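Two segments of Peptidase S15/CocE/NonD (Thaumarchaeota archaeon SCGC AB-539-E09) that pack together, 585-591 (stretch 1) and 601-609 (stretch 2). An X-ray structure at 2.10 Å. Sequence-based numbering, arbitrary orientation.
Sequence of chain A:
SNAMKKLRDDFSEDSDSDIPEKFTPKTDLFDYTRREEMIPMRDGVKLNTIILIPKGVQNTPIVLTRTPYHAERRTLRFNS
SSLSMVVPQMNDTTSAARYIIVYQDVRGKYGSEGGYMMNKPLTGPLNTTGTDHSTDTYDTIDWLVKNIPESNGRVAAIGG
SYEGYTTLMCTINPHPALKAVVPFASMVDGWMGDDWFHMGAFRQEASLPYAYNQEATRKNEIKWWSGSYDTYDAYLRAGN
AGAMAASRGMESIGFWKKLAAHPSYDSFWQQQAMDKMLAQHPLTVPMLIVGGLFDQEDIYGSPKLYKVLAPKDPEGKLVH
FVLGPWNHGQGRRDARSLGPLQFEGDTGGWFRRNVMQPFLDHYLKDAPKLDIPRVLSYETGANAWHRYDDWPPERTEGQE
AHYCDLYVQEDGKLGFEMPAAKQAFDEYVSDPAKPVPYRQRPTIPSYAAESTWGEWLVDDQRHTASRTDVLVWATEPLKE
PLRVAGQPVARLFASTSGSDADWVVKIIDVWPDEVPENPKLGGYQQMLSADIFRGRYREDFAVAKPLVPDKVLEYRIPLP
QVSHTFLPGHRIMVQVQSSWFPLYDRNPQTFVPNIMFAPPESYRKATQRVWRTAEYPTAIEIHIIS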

# COMPACT_ATOMS: atom_id res chain seq x y z
N ASP A 585 -23.99 -21.22 11.02
CA ASP A 585 -23.98 -22.64 10.64
C ASP A 585 -25.12 -22.90 9.64
O ASP A 585 -26.09 -22.14 9.60
N ARG A 586 -24.96 -23.91 8.78
CA ARG A 586 -25.95 -24.22 7.75
C ARG A 586 -27.22 -24.79 8.33
O ARG A 586 -27.16 -25.64 9.23
N ASN A 587 -28.36 -24.38 7.77
CA ASN A 587 -29.62 -25.01 8.10
C ASN A 587 -29.68 -26.31 7.29
O ASN A 587 -29.40 -26.27 6.08
N PRO A 588 -29.95 -27.48 7.92
CA PRO A 588 -29.97 -28.74 7.15
C PRO A 588 -31.03 -28.77 6.05
O PRO A 588 -30.89 -29.50 5.08
N GLN A 589 -32.09 -27.94 6.21
CA GLN A 589 -33.24 -27.80 5.30
C GLN A 589 -34.20 -29.01 5.42
O GLN A 589 -35.17 -29.13 4.67
N THR A 590 -33.95 -29.86 6.43
CA THR A 590 -34.82 -30.92 6.92
C THR A 590 -34.87 -30.71 8.42
O THR A 590 -33.85 -30.32 9.00
N PHE A 591 -36.04 -30.88 9.06
CA PHE A 591 -36.17 -30.63 10.49
C PHE A 591 -35.44 -31.68 11.34
O PHE A 591 -35.69 -32.88 11.21
N GLU A 601 -26.78 -36.81 6.80
CA GLU A 601 -27.92 -37.22 5.95
C GLU A 601 -29.06 -36.18 5.95
O GLU A 601 -29.87 -36.17 5.02
N SER A 602 -29.12 -35.33 6.99
CA SER A 602 -30.17 -34.32 7.15
C SER A 602 -29.97 -33.09 6.22
O SER A 602 -30.92 -32.34 6.00
N TYR A 603 -28.74 -32.89 5.69
CA TYR A 603 -28.41 -31.75 4.83
C TYR A 603 -28.81 -32.05 3.37
O TYR A 603 -28.10 -32.75 2.65
N ARG A 604 -29.99 -31.54 2.96
CA ARG A 604 -30.52 -31.79 1.61
C ARG A 604 -30.89 -30.51 0.87
O ARG A 604 -31.30 -29.53 1.49
N LYS A 605 -30.81 -30.56 -0.48
CA LYS A 605 -31.19 -29.46 -1.38
C LYS A 605 -32.67 -29.17 -1.23
O LYS A 605 -33.46 -30.09 -1.00
N ALA A 606 -33.06 -27.90 -1.36
CA ALA A 606 -34.45 -27.50 -1.26
C ALA A 606 -34.78 -26.44 -2.30
O ALA A 606 -33.94 -25.59 -2.60
N THR A 607 -36.00 -26.50 -2.84
CA THR A 607 -36.52 -25.54 -3.81
C THR A 607 -37.20 -24.42 -3.04
O THR A 607 -38.15 -24.68 -2.30
N GLN A 608 -36.67 -23.20 -3.15
CA GLN A 608 -37.17 -22.03 -2.42
C GLN A 608 -37.94 -21.11 -3.32
O GLN A 608 -37.52 -20.86 -4.45
N ARG A 609 -39.07 -20.57 -2.82
CA ARG A 609 -39.92 -19.68 -3.59
C ARG A 609 -40.34 -18.47 -2.77
O ARG A 609 -40.97 -18.63 -1.73

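A tyrosine ring clamped between an arginine and a proline, flanked by three direct hydrogen bonds that all end on backbone carbonyls, joins an irregular stretch 1 to the turn and strand start of stretch 2, the two running nearly at right angles (94°) and burying 503 Å² between them. Tyr-603 (chi1 m, chi2 84°) starts out sideways, but its ring reaches across, and the residue has the largest covered area of the contact. On one face the guanidinium of Arg-586, which points toward stretch 2 with chi1 m, chi2 t and chi3 m, lies flat, its plane 2° from that of the ring; CZ of Arg-586 is 4.0 Å from the centroid of the Tyr-603 ring, an off-centre cation-pi arrangement. The opposite face rests on Pro-588, whose ring is C-gamma exo: CB of Pro-588 is 4.2 Å from the Tyr-603 ring centroid, close to the ring normal, and its CG approaches CE2 of Tyr-603 at 4.1 Å. Water 1 ties the ring's far end back to stretch 1, 2.6 Å from Tyr-603 OH and donating to Arg-586 O at 2.8 Å. Beside the clamp, Arg-604 N donates to Pro-588 O (3.1 Å), next to the nearest CA pair, CA of Pro-588 and CA of Tyr-603, 4.1 Å apart. Gln-589, pointing toward stretch 2 with chi1 m and chi2 t, extends its amide so that NE2 donates to Arg-604 O at 3.0 Å; the same NE2 packs 3.4 Å from CB of Ala-606, a small side chain directed back at stretch 1. Water 2 adds a bridge, donating to Gln-589 O (2.9 Å) and, over a longer distance, to Lys-605 O (3.3 Å). Thr-590 (chi1 p) also points in: its OG1 donates to Ser-602 O in a short 2.6 Å bond, while its CG2 sits 3.4 Å from NE of Arg-604, at the guanidinium edge. Asn-587 (chi1 t) points away, yet its OD1 accepts from Gln-589 N at 3.0 Å, bracing stretch 1 internally.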

# COMPACT_ATOMS: atom_id res chain seq x y z
CB ASP A 585 -24.08 -23.56 11.88
CG ASP A 585 -25.35 -23.47 12.70
OD1 ASP A 585 -26.10 -22.48 12.54
OD2 ASP A 585 -25.58 -24.37 13.53
CB ARG A 586 -25.41 -25.23 6.73
CG ARG A 586 -24.15 -24.81 6.01
CD ARG A 586 -23.50 -25.99 5.32
NE ARG A 586 -23.19 -27.08 6.24
CZ ARG A 586 -23.27 -28.37 5.93
NH1 ARG A 586 -23.64 -28.74 4.71
NH2 ARG A 586 -22.97 -29.30 6.83
CB ASN A 587 -30.80 -24.09 7.79
CG ASN A 587 -32.10 -24.57 8.39
OD1 ASN A 587 -32.62 -25.64 8.04
ND2 ASN A 587 -32.67 -23.79 9.29
CB PRO A 588 -30.24 -29.81 8.22
CG PRO A 588 -29.91 -29.15 9.52
CD PRO A 588 -30.25 -27.71 9.35
CB GLN A 589 -32.82 -27.48 3.85
CG GLN A 589 -32.04 -26.16 3.79
CD GLN A 589 -31.69 -25.63 2.42
OE1 GLN A 589 -31.41 -24.44 2.27
NE2 GLN A 589 -31.61 -26.50 1.42
CB THR A 590 -34.38 -32.35 6.51
OG1 THR A 590 -33.19 -32.72 7.20
CG2 THR A 590 -34.22 -32.53 5.01
CB PHE A 591 -37.64 -30.52 10.93
CG PHE A 591 -37.82 -30.10 12.37
CD1 PHE A 591 -37.69 -28.77 12.74
CD2 PHE A 591 -38.09 -31.04 13.36
CE1 PHE A 591 -37.85 -28.38 14.07
CE2 PHE A 591 -38.23 -30.65 14.69
CZ PHE A 591 -38.11 -29.32 15.04
CB GLU A 601 -28.48 -38.59 6.38
CG GLU A 601 -27.45 -39.59 6.88
CD GLU A 601 -27.25 -39.57 8.38
OE1 GLU A 601 -28.17 -40.00 9.12
OE2 GLU A 601 -26.17 -39.12 8.82
CB SER A 602 -30.26 -33.86 8.60
OG SER A 602 -29.14 -33.08 8.99
CB TYR A 603 -26.91 -31.39 4.95
CG TYR A 603 -26.53 -30.89 6.33
CD1 TYR A 603 -26.22 -31.79 7.35
CD2 TYR A 603 -26.48 -29.53 6.61
CE1 TYR A 603 -25.89 -31.34 8.63
CE2 TYR A 603 -26.15 -29.07 7.89
CZ TYR A 603 -25.86 -29.98 8.90
OH TYR A 603 -25.52 -29.54 10.16
CB ARG A 604 -31.76 -32.70 1.66
CG ARG A 604 -31.60 -34.01 2.43
CD ARG A 604 -32.70 -35.02 2.11
NE ARG A 604 -34.04 -34.43 2.15
CZ ARG A 604 -34.82 -34.26 1.08
NH1 ARG A 604 -34.40 -34.65 -0.12
NH2 ARG A 604 -36.02 -33.70 1.21
CB LYS A 605 -30.90 -29.83 -2.85
CG LYS A 605 -29.43 -29.88 -3.22
CD LYS A 605 -29.27 -30.20 -4.69
CE LYS A 605 -27.85 -30.58 -5.04
NZ LYS A 605 -27.68 -30.76 -6.50
CB ALA A 606 -34.77 -26.99 0.13
CB THR A 607 -37.46 -26.26 -4.80
OG1 THR A 607 -36.73 -27.30 -5.45
CG2 THR A 607 -38.03 -25.32 -5.85
CB GLN A 608 -36.01 -21.26 -1.74
CG GLN A 608 -34.85 -22.12 -1.21
CD GLN A 608 -35.20 -22.91 0.02
OE1 GLN A 608 -36.01 -23.83 -0.01
NE2 GLN A 608 -34.53 -22.61 1.12
CB ARG A 609 -41.18 -20.41 -4.08
CG ARG A 609 -40.95 -21.39 -5.22
CD ARG A 609 -42.22 -22.17 -5.49
NE ARG A 609 -42.03 -23.15 -6.56
CZ ARG A 609 -42.98 -23.99 -6.98
NH1 ARG A 609 -44.18 -23.97 -6.42
NH2 ARG A 609 -42.73 -24.85 -7.95
O HOH W 1 -25.08 -26.97 10.49
O HOH W 2 -34.76 -30.23 2.01